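Local coordinates for major pilin backbone protein T-antigen, T13 (PDB 6BBT) that probably forms the shaft of the streptococcal pilus as its repeating backbone subunit, and is the T antigen used in serotyping, at residues A[31-36]-A[99-104]. Numbering follows the deposited sequence.
Sequences FTFTIE and VSEQND
Two neighbouring antiparallel strands, 29-37 and 93-101, run side by side in a beta sheet of the Spy0128-like domain, a beta-sandwich module of the family named for its internal isopeptide bond. Val99 is the non-hydrogen-bonded partner of Ile35: its CG2 branch lies 3.9 Å from CD1 of the isoleucine, crossing it obliquely on the buried face, where strands 10-17 and 148-166 cover the valine. Ser100 comes next, paired with Thr34 through two backbone hydrogen bonds, Thr34 N to Ser100 O (2.9 Å) and Ser100 N to Thr34 O (3.0 Å), both in the plane of the accepting carbonyl. Their hydroxyls, on the other face of the sheet, are joined by a shared water.

Glu101 returns to the buried face beside Phe33. With CG anti to the backbone N (chi1 178°) and the chain extended beyond it, the carboxylate runs alongside the phenyl group, and OE1 reaches the ring edge at CE1, 3.4 Å away. OE2 meets Phe31 obliquely at CD1, 3.7 Å off. Thus the acid sits among aromatics, yet is not left without partners: Lys15 NZ binds OE1 and the Asp112 amide binds OE2, and Asn152 is close by. A Lys, an Asn and a buried Glu among aromatic rings are consistent with the site of isopeptide formation in this family, where the acid probably assists the reaction; the apolar setting would tend to raise its pKa.

At Gln102 the backbone N donates to Thr32 O almost along the C=O axis, at 163° at the hydrogen. Two residues on, in the loop, Asp104 reaches back through water: OD2 receives bonds from two waters, one of which accepts from Thr32 N at 2.7 Å and donates to Gln102 O, while the other pairs with Thr32 OG1.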
loop_
_atom_site.group_PDB
_atom_site.type_symbol
_atom_site.label_atom_id
_atom_site.label_comp_id
_atom_site.label_asym_id
_atom_site.label_seq_id
_atom_site.Cartn_x
_atom_site.Cartn_y
_atom_site.Cartn_z
ATOM N N PHE A 31 5.563 5.057 5.027
ATOM C CA PHE A 31 6.620 5.268 4.048
ATOM C C PHE A 31 7.747 6.020 4.734
ATOM O O PHE A 31 7.504 6.936 5.505
ATOM C CB PHE A 31 6.106 6.054 2.841
ATOM C CG PHE A 31 5.088 5.307 2.063
ATOM C CD1 PHE A 31 5.477 4.454 1.045
ATOM C CD2 PHE A 31 3.755 5.377 2.403
ATOM C CE1 PHE A 31 4.547 3.727 0.334
ATOM C CE2 PHE A 31 2.803 4.638 1.699
ATOM C CZ PHE A 31 3.205 3.811 0.664
ATOM N N THR A 32 8.978 5.629 4.429
ATOM C CA THR A 32 10.148 6.184 5.057
ATOM C C THR A 32 11.012 6.850 4.000
ATOM O O THR A 32 11.314 6.259 2.971
ATOM C CB THR A 32 10.925 5.080 5.782
ATOM O OG1 THR A 32 10.134 4.622 6.872
ATOM C CG2 THR A 32 12.266 5.593 6.334
ATOM N N PHE A 33 11.395 8.091 4.272
ATOM C CA PHE A 33 12.310 8.817 3.413
ATOM C C PHE A 33 13.661 8.896 4.127
ATOM O O PHE A 33 13.716 9.030 5.352
ATOM C CB PHE A 33 11.735 10.189 3.111
ATOM C CG PHE A 33 10.284 10.128 2.813
ATOM C CD1 PHE A 33 9.853 9.565 1.634
ATOM C CD2 PHE A 33 9.349 10.480 3.774
ATOM C CE1 PHE A 33 8.498 9.423 1.374
ATOM C CE2 PHE A 33 7.990 10.364 3.512
ATOM C CZ PHE A 33 7.574 9.826 2.310
ATOM N N THR A 34 14.724 8.770 3.346
ATOM C CA THR A 34 16.081 8.748 3.848
ATOM C C THR A 34 16.823 9.904 3.214
ATOM O O THR A 34 16.654 10.188 2.031
ATOM C CB THR A 34 16.812 7.459 3.450
ATOM O OG1 THR A 34 16.014 6.334 3.799
ATOM C CG2 THR A 34 18.136 7.351 4.187
ATOM N N ILE A 35 17.674 10.537 4.008
ATOM C CA ILE A 35 18.612 11.537 3.513
ATOM C C ILE A 35 20.015 11.037 3.838
ATOM O O ILE A 35 20.267 10.557 4.949
ATOM C CB ILE A 35 18.321 12.948 4.079
ATOM C CG1 ILE A 35 19.212 13.982 3.393
ATOM C CG2 ILE A 35 18.488 13.021 5.587
ATOM C CD1 ILE A 35 18.710 15.386 3.574
ATOM N N GLU A 36 20.897 11.089 2.842
ATOM C CA GLU A 36 22.309 10.743 3.019
ATOM C C GLU A 36 23.193 11.770 2.301
ATOM O O GLU A 36 22.723 12.459 1.392
ATOM C CB GLU A 36 22.590 9.338 2.487
ATOM C CG GLU A 36 22.453 9.186 0.974
ATOM C CD GLU A 36 22.671 7.764 0.499
ATOM O OE1 GLU A 36 22.694 6.840 1.340
ATOM O OE2 GLU A 36 22.820 7.558 -0.726
ATOM N N VAL A 99 18.011 12.460 -1.289
ATOM C CA VAL A 99 16.783 12.034 -0.596
ATOM C C VAL A 99 16.101 10.968 -1.453
ATOM O O VAL A 99 15.978 11.124 -2.666
ATOM C CB VAL A 99 15.840 13.226 -0.333
ATOM C CG1 VAL A 99 14.487 12.786 0.267
ATOM C CG2 VAL A 99 16.524 14.209 0.586
ATOM N N SER A 100 15.701 9.872 -0.822
ATOM C CA SER A 100 14.990 8.799 -1.507
ATOM C C SER A 100 13.934 8.228 -0.588
ATOM O O SER A 100 13.900 8.550 0.605
ATOM C CB SER A 100 15.953 7.698 -1.924
ATOM O OG SER A 100 16.623 7.207 -0.793
ATOM N N GLU A 101 13.081 7.399 -1.165
ATOM C CA GLU A 101 12.066 6.673 -0.414
ATOM C C GLU A 101 12.483 5.224 -0.370
ATOM O O GLU A 101 12.773 4.633 -1.392
ATOM C CB GLU A 101 10.708 6.761 -1.096
ATOM C CG GLU A 101 9.614 5.977 -0.386
ATOM C CD GLU A 101 8.260 6.118 -1.079
ATOM O OE1 GLU A 101 7.632 7.179 -0.995
ATOM O OE2 GLU A 101 7.844 5.146 -1.720
ATOM N N GLN A 102 12.455 4.654 0.813
ATOM C CA GLN A 102 12.712 3.233 1.006
ATOM C C GLN A 102 11.639 2.354 0.357
ATOM O O GLN A 102 10.431 2.605 0.508
ATOM C CB GLN A 102 12.752 2.987 2.511
ATOM C CG GLN A 102 13.084 1.594 2.964
ATOM C CD GLN A 102 13.302 1.561 4.464
ATOM O OE1 GLN A 102 12.352 1.525 5.263
ATOM N NE2 GLN A 102 14.568 1.605 4.863
ATOM N N ASN A 103 12.079 1.337 -0.372
ATOM C CA ASN A 103 11.186 0.304 -0.853
ATOM C C ASN A 103 11.016 -0.769 0.229
ATOM O O ASN A 103 11.879 -1.630 0.413
ATOM C CB ASN A 103 11.688 -0.287 -2.162
ATOM C CG ASN A 103 10.646 -1.148 -2.846
ATOM O OD1 ASN A 103 9.986 -1.979 -2.214
ATOM N ND2 ASN A 103 10.494 -0.959 -4.145
ATOM N N ASP A 104 9.895 -0.718 0.947
ATOM C CA ASP A 104 9.653 -1.686 2.034
ATOM C C ASP A 104 9.170 -3.044 1.554
ATOM O O ASP A 104 9.068 -3.962 2.365
ATOM C CB ASP A 104 8.671 -1.122 3.048
ATOM C CG ASP A 104 9.158 0.153 3.687
ATOM O OD1 ASP A 104 10.365 0.247 4.002
ATOM O OD2 ASP A 104 8.336 1.057 3.910
HETATM O O HOH W 1 8.981 3.515 2.691
HETATM O O HOH W 2 8.392 2.651 6.206
HETATM O O HOH W 3 18.757 8.693 0.013
HETATM O O HOH W 4 15.599 5.314 1.129
#